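Local coordinates for probable thiosulfate sulfurtransferase (Thermus thermophilus, PDB 2EG4), which probably transfers sulfur from thiosulfate to an acceptor such as cyanide, and binds a zinc ion, at residues 34-39 / 213-218; 123-128 / 219-224; 187-192 / 198-203. All blocks are in the same frame, centred on the assembly; numbering follows the deposited sequence.

Interaction 1: 34-39 / 213-218; sequences PKLRLR and NYLGSM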
loop_
_atom_site.group_PDB
_atom_site.type_symbol
_atom_site.label_atom_id
_atom_site.label_comp_id
_atom_site.label_asym_id
_atom_site.label_seq_id
_atom_site.Cartn_x
_atom_site.Cartn_y
_atom_site.Cartn_z
ATOM N N PRO A 34 -7.762 8.244 0.331
ATOM C CA PRO A 34 -6.884 9.379 0.052
ATOM C C PRO A 34 -5.955 9.240 -1.145
ATOM O O PRO A 34 -5.115 8.352 -1.162
ATOM C CB PRO A 34 -6.075 9.527 1.351
ATOM C CG PRO A 34 -6.923 8.871 2.384
ATOM C CD PRO A 34 -7.485 7.681 1.665
ATOM N N LYS A 35 -6.130 10.107 -2.136
ATOM C CA LYS A 35 -5.246 10.148 -3.301
ATOM C C LYS A 35 -4.226 11.231 -2.935
ATOM O O LYS A 35 -4.587 12.349 -2.563
ATOM C CB LYS A 35 -6.018 10.523 -4.570
ATOM C CG LYS A 35 -6.676 9.310 -5.247
ATOM C CD LYS A 35 -7.303 9.678 -6.582
ATOM C CE LYS A 35 -8.618 10.393 -6.397
ATOM N NZ LYS A 35 -9.663 9.430 -5.947
ATOM N N LEU A 36 -2.947 10.897 -3.038
ATOM C CA LEU A 36 -1.884 11.816 -2.660
ATOM C C LEU A 36 -1.140 12.517 -3.780
ATOM O O LEU A 36 -1.010 11.983 -4.886
ATOM C CB LEU A 36 -0.853 11.076 -1.812
ATOM C CG LEU A 36 -1.205 10.786 -0.350
ATOM C CD1 LEU A 36 -2.517 10.050 -0.241
ATOM C CD2 LEU A 36 -0.107 9.968 0.250
ATOM N N ARG A 37 -0.656 13.722 -3.476
ATOM C CA ARG A 37 0.161 14.498 -4.402
ATOM C C ARG A 37 1.428 14.761 -3.585
ATOM O O ARG A 37 1.378 15.416 -2.536
ATOM C CB ARG A 37 -0.508 15.823 -4.796
ATOM C CG ARG A 37 0.329 16.594 -5.806
ATOM C CD ARG A 37 -0.260 17.938 -6.205
ATOM N NE ARG A 37 0.549 18.621 -7.223
ATOM C CZ ARG A 37 1.649 19.327 -6.967
ATOM N NH1 ARG A 37 2.075 19.450 -5.718
ATOM N NH2 ARG A 37 2.324 19.915 -7.958
ATOM N N LEU A 38 2.553 14.224 -4.050
ATOM C CA LEU A 38 3.808 14.352 -3.328
ATOM C C LEU A 38 4.915 14.836 -4.233
ATOM O O LEU A 38 5.680 14.040 -4.788
ATOM C CB LEU A 38 4.172 13.005 -2.695
ATOM C CG LEU A 38 3.143 12.410 -1.726
ATOM C CD1 LEU A 38 3.519 10.955 -1.413
ATOM C CD2 LEU A 38 3.098 13.216 -0.438
ATOM N N ARG A 39 4.984 16.151 -4.395
ATOM C CA ARG A 39 6.021 16.760 -5.231
ATOM C C ARG A 39 6.964 17.606 -4.372
ATOM O O ARG A 39 8.196 17.485 -4.479
ATOM C CB ARG A 39 5.412 17.634 -6.330
ATOM C CG ARG A 39 6.461 18.199 -7.326
ATOM C CD ARG A 39 5.847 19.099 -8.414
ATOM N NE ARG A 39 6.855 19.541 -9.380
ATOM C CZ ARG A 39 6.651 20.458 -10.322
ATOM N NH1 ARG A 39 5.466 21.054 -10.434
ATOM N NH2 ARG A 39 7.630 20.773 -11.166
ATOM N N ASN A 213 7.191 1.770 -3.809
ATOM C CA ASN A 213 5.845 2.062 -4.300
ATOM C C ASN A 213 5.622 3.511 -4.702
ATOM O O ASN A 213 5.808 4.406 -3.890
ATOM C CB ASN A 213 4.854 1.674 -3.173
ATOM C CG ASN A 213 3.382 1.614 -3.621
ATOM O OD1 ASN A 213 2.455 1.658 -2.779
ATOM N ND2 ASN A 213 3.157 1.473 -4.893
ATOM N N TYR A 214 5.211 3.724 -5.950
ATOM C CA TYR A 214 4.919 5.066 -6.457
ATOM C C TYR A 214 3.491 5.329 -6.019
ATOM O O TYR A 214 2.538 5.100 -6.762
ATOM C CB TYR A 214 5.014 5.131 -7.990
ATOM C CG TYR A 214 4.598 6.481 -8.560
ATOM C CD1 TYR A 214 4.640 7.634 -7.777
ATOM C CD2 TYR A 214 4.131 6.591 -9.864
ATOM C CE1 TYR A 214 4.205 8.867 -8.287
ATOM C CE2 TYR A 214 3.709 7.801 -10.382
ATOM C CZ TYR A 214 3.742 8.940 -9.579
ATOM O OH TYR A 214 3.283 10.129 -10.080
ATOM N N LEU A 215 3.366 5.839 -4.796
ATOM C CA LEU A 215 2.060 6.091 -4.206
ATOM C C LEU A 215 1.178 7.039 -5.018
ATOM O O LEU A 215 -0.015 6.787 -5.160
ATOM C CB LEU A 215 2.258 6.589 -2.775
ATOM C CG LEU A 215 1.008 6.760 -1.925
ATOM C CD1 LEU A 215 0.197 5.455 -1.874
ATOM C CD2 LEU A 215 1.443 7.199 -0.548
ATOM N N GLY A 216 1.750 8.114 -5.569
ATOM C CA GLY A 216 0.946 9.028 -6.377
ATOM C C GLY A 216 0.348 8.312 -7.566
ATOM O O GLY A 216 -0.818 8.544 -7.990
ATOM N N SER A 217 1.156 7.417 -8.121
ATOM C CA SER A 217 0.772 6.592 -9.258
ATOM C C SER A 217 0.229 7.370 -10.451
ATOM O O SER A 217 0.484 8.568 -10.590
ATOM C CB SER A 217 -0.241 5.522 -8.837
ATOM O OG SER A 217 0.422 4.372 -8.335
ATOM N N MET A 218 -0.499 6.675 -11.323
ATOM C CA MET A 218 -1.039 7.287 -12.547
ATOM C C MET A 218 -1.967 8.495 -12.332
ATOM O O MET A 218 -1.983 9.428 -13.143
ATOM C CB MET A 218 -1.748 6.209 -13.385
ATOM C CG MET A 218 -1.589 6.370 -14.892
ATOM S SD MET A 218 0.158 6.322 -15.477
ATOM C CE MET A 218 -0.025 7.378 -16.889
HETATM O O HOH W 1 -2.425 8.279 -4.334
#
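A single water holds Leu36 to Leu215: it takes the backbone N-H of Leu36, with Leu36 N 3.0 Å from the water oxygen, and gives a hydrogen to Leu215 O, also at 3.0 Å. No direct hydrogen bond runs between 34-39 and 213-218, and this water supplies the polar link where the two segments come nearest, the CA atoms of Leu36 and Gly216 being 5.4 Å apart. Beside it the two leucines meet at an oblique angle, methyl against methyl. Leu36 CD2 lies 3.3 Å from Leu215 CD2, tighter than usual van der Waals contact, and the exact value is doubtful. In Leu215 a CG anti to the backbone N (chi1 -173°) carries the branch toward the loop; the same CD2 also meets Leu38 CD1, more loosely at 4.4 Å. The loop thus sends Leu36 and Leu38 inward, while Arg37 between them turns out to salt bridges with Glu43 and Glu224. Gly216 CA also rests 3.8 Å from Leu36 O.

Behind Leu215 the turn is stiffened from within. Tyr214 is the centre of an inverse gamma turn, and Ser217 OG donates to Tyr214 O at 2.7 Å, almost in line with the carbonyl (C=O...OG 175°), while also taking the N-H of Cys191. The Tyr214 ring has Ser217 N over its centre on one face. Further out, Glu220 accepts from Leu38 N, and Phe81 of helix 73-84 covers both Leu36 and Leu215. The arrangement is a domain interface of a tandem rhodanese: a loop of the N-terminal repeat, between strand 27-28 and helix 41-57, packs on the turn that follows the edge strand 210-213 of the C-terminal repeat.

Interaction 2: 123-128 / 219-224; sequences LTADEA and HEWLQE. With ZN (zinc ion), chain C.
Ala125 meets two consecutive residues of helix 217-223, Glu220 and Trp221, each reaching it in its own way. Glu220 is stretched out, CG anti to the backbone N (chi1 177°) and the chain extended beyond, which carries the carboxylate across to the start of helix 125-129. Its OE1 stops 3.7 Å from Ala125 CB. The same oxygen accepts from a water at 2.7 Å, and that water takes the hydrogen of Ala125 N at 2.8 Å, so the carboxylate serves a first-turn N-H of the helix indirectly; Tyr214 OH is a further partner of OE1. Trp221 starts out obliquely to the contact, but its indole swings back, presenting an edge. CZ3 comes 3.7 Å from Ala125 O, near the ring plane, while NE1 is bonded to Pro227 O.

The helix start facing these groups is a capping box. Thr124 OG1 accepts from Glu127 N at 3.2 Å, and in return Glu127 OE1 takes the hydrogen of Thr124 N at 2.8 Å, on its anti side and 35° out of the carboxylate plane. Arg119 and Arg212 form salt bridges with the Glu127 carboxylate. On helix 217-223 His219 has its CG anti to the backbone N (chi1 -172°), and its ND1 binds the zinc ion at 2.1 Å, in a site completed by Cys151, Cys152 and His192.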
loop_
_atom_site.group_PDB
_atom_site.type_symbol
_atom_site.label_atom_id
_atom_site.label_comp_id
_atom_site.label_asym_id
_atom_site.label_seq_id
_atom_site.Cartn_x
_atom_site.Cartn_y
_atom_site.Cartn_z
ATOM N N LEU A 123 8.258 6.014 -3.826
ATOM C CA LEU A 123 8.715 6.671 -5.044
ATOM C C LEU A 123 7.820 7.914 -5.238
ATOM O O LEU A 123 6.595 7.815 -5.251
ATOM C CB LEU A 123 8.518 5.806 -6.286
ATOM C CG LEU A 123 9.485 4.659 -6.504
ATOM C CD1 LEU A 123 9.063 3.934 -7.773
ATOM C CD2 LEU A 123 10.911 5.183 -6.613
ATOM N N THR A 124 8.431 9.080 -5.400
ATOM C CA THR A 124 7.672 10.281 -5.699
ATOM C C THR A 124 7.628 10.235 -7.232
ATOM O O THR A 124 8.316 9.395 -7.835
ATOM C CB THR A 124 8.436 11.550 -5.303
ATOM O OG1 THR A 124 9.720 11.526 -5.937
ATOM C CG2 THR A 124 8.625 11.633 -3.783
ATOM N N ALA A 125 6.870 11.133 -7.856
ATOM C CA ALA A 125 6.764 11.171 -9.320
ATOM C C ALA A 125 8.133 11.365 -9.931
ATOM O O ALA A 125 8.487 10.711 -10.908
ATOM C CB ALA A 125 5.856 12.297 -9.774
ATOM N N ASP A 126 8.901 12.280 -9.361
ATOM C CA ASP A 126 10.244 12.520 -9.884
ATOM C C ASP A 126 11.130 11.285 -9.810
ATOM O O ASP A 126 11.917 11.003 -10.729
ATOM C CB ASP A 126 10.885 13.671 -9.125
ATOM C CG ASP A 126 10.615 14.989 -9.782
ATOM O OD1 ASP A 126 11.515 15.468 -10.510
ATOM O OD2 ASP A 126 9.498 15.523 -9.597
ATOM N N GLU A 127 11.001 10.529 -8.723
ATOM C CA GLU A 127 11.809 9.333 -8.562
ATOM C C GLU A 127 11.316 8.254 -9.521
ATOM O O GLU A 127 12.113 7.520 -10.100
ATOM C CB GLU A 127 11.757 8.847 -7.112
ATOM C CG GLU A 127 12.492 9.804 -6.165
ATOM C CD GLU A 127 12.118 9.619 -4.706
ATOM O OE1 GLU A 127 11.091 8.958 -4.431
ATOM O OE2 GLU A 127 12.839 10.155 -3.845
ATOM N N ALA A 128 10.005 8.176 -9.711
ATOM C CA ALA A 128 9.454 7.180 -10.625
ATOM C C ALA A 128 9.913 7.473 -12.052
ATOM O O ALA A 128 10.280 6.551 -12.790
ATOM C CB ALA A 128 7.928 7.175 -10.553
ATOM N N HIS A 219 -2.740 8.501 -11.253
ATOM C CA HIS A 219 -3.599 9.655 -11.013
ATOM C C HIS A 219 -2.732 10.909 -10.870
ATOM O O HIS A 219 -2.957 11.912 -11.555
ATOM C CB HIS A 219 -4.458 9.456 -9.752
ATOM C CG HIS A 219 -5.486 10.527 -9.556
ATOM N ND1 HIS A 219 -6.744 10.462 -10.115
ATOM C CD2 HIS A 219 -5.428 11.711 -8.899
ATOM C CE1 HIS A 219 -7.417 11.558 -9.812
ATOM N NE2 HIS A 219 -6.641 12.332 -9.077
ATOM N N GLU A 220 -1.718 10.858 -10.008
ATOM C CA GLU A 220 -0.870 12.027 -9.837
ATOM C C GLU A 220 -0.124 12.352 -11.119
ATOM O O GLU A 220 -0.050 13.503 -11.523
ATOM C CB GLU A 220 0.149 11.811 -8.733
ATOM C CG GLU A 220 1.070 13.002 -8.598
ATOM C CD GLU A 220 2.201 12.755 -7.652
ATOM O OE1 GLU A 220 2.815 11.662 -7.726
ATOM O OE2 GLU A 220 2.497 13.662 -6.841
ATOM N N TRP A 221 0.409 11.320 -11.767
ATOM C CA TRP A 221 1.186 11.506 -12.990
ATOM C C TRP A 221 0.406 12.308 -14.024
ATOM O O TRP A 221 0.944 13.222 -14.648
ATOM C CB TRP A 221 1.605 10.134 -13.556
ATOM C CG TRP A 221 2.592 10.206 -14.718
ATOM C CD1 TRP A 221 2.300 10.307 -16.053
ATOM C CD2 TRP A 221 4.027 10.171 -14.625
ATOM N NE1 TRP A 221 3.471 10.338 -16.799
ATOM C CE2 TRP A 221 4.541 10.258 -15.947
ATOM C CE3 TRP A 221 4.926 10.074 -13.559
ATOM C CZ2 TRP A 221 5.920 10.251 -16.222
ATOM C CZ3 TRP A 221 6.295 10.063 -13.825
ATOM C CH2 TRP A 221 6.778 10.149 -15.150
ATOM N N LEU A 222 -0.869 11.984 -14.190
ATOM C CA LEU A 222 -1.699 12.706 -15.151
ATOM C C LEU A 222 -2.070 14.108 -14.656
ATOM O O LEU A 222 -2.088 15.052 -15.435
ATOM C CB LEU A 222 -2.969 11.911 -15.461
ATOM C CG LEU A 222 -2.741 10.634 -16.288
ATOM C CD1 LEU A 222 -4.043 9.852 -16.421
ATOM C CD2 LEU A 222 -2.192 11.012 -17.679
ATOM N N GLN A 223 -2.356 14.253 -13.366
ATOM C CA GLN A 223 -2.696 15.584 -12.856
ATOM C C GLN A 223 -1.537 16.552 -13.090
ATOM O O GLN A 223 -1.739 17.732 -13.374
ATOM C CB GLN A 223 -3.036 15.513 -11.365
ATOM C CG GLN A 223 -4.407 14.899 -11.091
ATOM C CD GLN A 223 -5.521 15.604 -11.872
ATOM O OE1 GLN A 223 -5.620 16.836 -11.858
ATOM N NE2 GLN A 223 -6.366 14.825 -12.545
ATOM N N GLU A 224 -0.314 16.039 -12.991
ATOM C CA GLU A 224 0.888 16.845 -13.177
ATOM C C GLU A 224 1.185 17.173 -14.643
ATOM O O GLU A 224 2.008 18.032 -14.929
ATOM C CB GLU A 224 2.094 16.124 -12.573
ATOM C CG GLU A 224 2.133 16.136 -11.041
ATOM C CD GLU A 224 2.430 17.526 -10.512
ATOM O OE1 GLU A 224 3.359 18.171 -11.032
ATOM O OE2 GLU A 224 1.747 17.972 -9.571
HETATM ZN ZN ZN C . -7.637 9.005 -11.395
HETATM O O HOH W 2 4.819 11.700 -5.979
#

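Interaction 3: 187-192 / 198-203; sequences VGVYCH and AVAFFV. With ZN (zinc ion), chain C; SO4 (sulfate ion), chain D.
Strand 186-190 runs past one side of helix 195-206 with its backbone nearest at Val189 and Phe201, whose CA atoms are 6.9 Å apart, and no hydrogen bond links segments 187-192 and 198-203. The packing rests on a single residue of the strand. Val189 points at the helix and splits its methyls between two neighbours: CG1 lies 4.2 Å from Ala200 CB, and CG2 lies 4.4 Å from Phe201 CB. With chi1 at -73°, CG1 is anti to the carbonyl carbon and CG2 stands between the backbone N and that carbon, so both methyls are turned to the helix surface. Phe201 offers only the root of its side chain; the ring heads away, toward Trp121 and, edge-to-face, Phe80. Phe202, the next residue, sets its ring so that Phe201 CD2 lies over the centre of one face.

Past the end of the strand the chain turns to bind an anion. His192 N donates to O2 of a sulfate ion at 2.7 Å (N-H...O 157°), and Cys191 SG lies 3.1 Å from that same O2. The SG gets there by a chi1 of 52°, between the backbone N and the carbonyl carbon. Ser193 N, Ala195 N and Arg196 NH2 also bond to the sulfate. The ring of His192 serves the metal instead, its NE2 binding the zinc ion at 2.1 Å. Although the sulfate probably came from the crystallisation liquor, its place suggests where an anionic substrate might sit. A cysteine just after a central parallel strand, with an anion-cradling loop leading into the following helix of a beta-alpha-beta unit, is consistent with the active-site loop of rhodaneses.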
loop_
_atom_site.group_PDB
_atom_site.type_symbol
_atom_site.label_atom_id
_atom_site.label_comp_id
_atom_site.label_asym_id
_atom_site.label_seq_id
_atom_site.Cartn_x
_atom_site.Cartn_y
_atom_site.Cartn_z
ATOM N N VAL A 187 13.189 -2.297 -7.852
ATOM C CA VAL A 187 12.029 -2.354 -8.727
ATOM C C VAL A 187 11.009 -1.359 -8.213
ATOM O O VAL A 187 10.776 -1.286 -7.013
ATOM C CB VAL A 187 11.386 -3.748 -8.695
ATOM C CG1 VAL A 187 10.250 -3.828 -9.719
ATOM C CG2 VAL A 187 12.447 -4.808 -8.971
ATOM N N GLY A 188 10.439 -0.584 -9.119
ATOM C CA GLY A 188 9.422 0.373 -8.728
ATOM C C GLY A 188 8.106 -0.216 -9.197
ATOM O O GLY A 188 8.063 -0.959 -10.181
ATOM N N VAL A 189 7.034 0.059 -8.464
ATOM C CA VAL A 189 5.735 -0.443 -8.859
ATOM C C VAL A 189 4.716 0.673 -8.761
ATOM O O VAL A 189 4.817 1.527 -7.885
ATOM C CB VAL A 189 5.261 -1.619 -7.958
ATOM C CG1 VAL A 189 6.058 -2.888 -8.286
ATOM C CG2 VAL A 189 5.436 -1.280 -6.505
ATOM N N TYR A 190 3.750 0.683 -9.672
ATOM C CA TYR A 190 2.718 1.716 -9.624
ATOM C C TYR A 190 1.423 1.232 -10.258
ATOM O O TYR A 190 1.375 0.171 -10.894
ATOM C CB TYR A 190 3.202 2.988 -10.349
ATOM C CG TYR A 190 3.097 2.922 -11.859
ATOM C CD1 TYR A 190 1.933 3.319 -12.508
ATOM C CD2 TYR A 190 4.171 2.489 -12.634
ATOM C CE1 TYR A 190 1.828 3.304 -13.892
ATOM C CE2 TYR A 190 4.081 2.467 -14.040
ATOM C CZ TYR A 190 2.910 2.878 -14.657
ATOM O OH TYR A 190 2.778 2.893 -16.027
ATOM N N CYS A 191 0.357 1.995 -10.043
ATOM C CA CYS A 191 -0.945 1.694 -10.637
ATOM C C CYS A 191 -1.759 2.982 -10.684
ATOM O O CYS A 191 -1.226 3.986 -11.136
ATOM C CB CYS A 191 -1.660 0.586 -9.867
ATOM S SG CYS A 191 -1.804 0.849 -8.100
ATOM N N HIS A 192 -3.021 2.985 -10.226
ATOM C CA HIS A 192 -3.814 4.215 -10.267
ATOM C C HIS A 192 -3.549 5.106 -9.060
ATOM O O HIS A 192 -3.242 6.284 -9.208
ATOM C CB HIS A 192 -5.309 3.916 -10.342
ATOM C CG HIS A 192 -6.159 5.149 -10.357
ATOM N ND1 HIS A 192 -7.137 5.387 -9.414
ATOM C CD2 HIS A 192 -6.142 6.237 -11.165
ATOM C CE1 HIS A 192 -7.684 6.567 -9.638
ATOM N NE2 HIS A 192 -7.098 7.104 -10.693
ATOM N N ALA A 198 0.785 -1.584 -3.896
ATOM C CA ALA A 198 1.170 -1.822 -2.510
ATOM C C ALA A 198 1.183 -3.346 -2.302
ATOM O O ALA A 198 1.984 -3.883 -1.526
ATOM C CB ALA A 198 0.158 -1.188 -1.568
ATOM N N VAL A 199 0.302 -4.039 -3.008
ATOM C CA VAL A 199 0.244 -5.496 -2.899
ATOM C C VAL A 199 1.528 -6.070 -3.500
ATOM O O VAL A 199 2.181 -6.919 -2.904
ATOM C CB VAL A 199 -0.974 -6.088 -3.663
ATOM C CG1 VAL A 199 -0.925 -7.637 -3.574
ATOM C CG2 VAL A 199 -2.281 -5.618 -3.045
ATOM N N ALA A 200 1.890 -5.585 -4.681
ATOM C CA ALA A 200 3.108 -6.065 -5.350
ATOM C C ALA A 200 4.336 -5.698 -4.530
ATOM O O ALA A 200 5.323 -6.452 -4.484
ATOM C CB ALA A 200 3.189 -5.471 -6.731
ATOM N N PHE A 201 4.261 -4.544 -3.864
ATOM C CA PHE A 201 5.335 -4.049 -3.015
ATOM C C PHE A 201 5.622 -5.083 -1.930
ATOM O O PHE A 201 6.752 -5.540 -1.792
ATOM C CB PHE A 201 4.926 -2.696 -2.390
ATOM C CG PHE A 201 5.839 -2.209 -1.285
ATOM C CD1 PHE A 201 6.966 -1.445 -1.568
ATOM C CD2 PHE A 201 5.539 -2.484 0.043
ATOM C CE1 PHE A 201 7.779 -0.952 -0.552
ATOM C CE2 PHE A 201 6.356 -1.997 1.083
ATOM C CZ PHE A 201 7.479 -1.228 0.778
ATOM N N PHE A 202 4.599 -5.468 -1.167
ATOM C CA PHE A 202 4.798 -6.455 -0.108
ATOM C C PHE A 202 5.203 -7.845 -0.586
ATOM O O PHE A 202 6.019 -8.510 0.068
ATOM C CB PHE A 202 3.549 -6.542 0.775
ATOM C CG PHE A 202 3.400 -5.375 1.682
ATOM C CD1 PHE A 202 4.325 -5.161 2.704
ATOM C CD2 PHE A 202 2.373 -4.454 1.492
ATOM C CE1 PHE A 202 4.235 -4.047 3.521
ATOM C CE2 PHE A 202 2.273 -3.336 2.301
ATOM C CZ PHE A 202 3.205 -3.126 3.321
ATOM N N VAL A 203 4.653 -8.283 -1.712
ATOM C CA VAL A 203 4.996 -9.591 -2.248
ATOM C C VAL A 203 6.460 -9.595 -2.660
ATOM O O VAL A 203 7.227 -10.484 -2.268
ATOM C CB VAL A 203 4.153 -9.943 -3.494
ATOM C CG1 VAL A 203 4.696 -11.234 -4.155
ATOM C CG2 VAL A 203 2.697 -10.131 -3.094
HETATM ZN ZN ZN C . -7.637 9.005 -11.395
HETATM S S SO4 D . -5.284 1.035 -7.837
HETATM O O1 SO4 D . -6.759 1.303 -7.908
HETATM O O2 SO4 D . -4.716 1.076 -9.224
HETATM O O3 SO4 D . -4.623 2.078 -6.984
HETATM O O4 SO4 D . -5.048 -0.322 -7.241
#

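In the fold
All three contacts are buried, yet they do different work. Interaction 3 lies nearest the chain's centre and is purely apolar across its segments, within one beta-alpha-beta unit. Interactions 1 and 2 are each bridged by a water, but interaction 1 spans the two rhodanese repeats with leucine packing, whereas interaction 2, the farthest out, adds a carboxylate and a tryptophan edge. These two share helix 217-223, and Tyr214 of interaction 1 packs against Leu123 of interaction 2. Interaction 3 meets the start of that helix through backbone bonds, Met218 N to Cys191 O and His219 N to His192 O, and both His192 and His219 bind the same zinc ion.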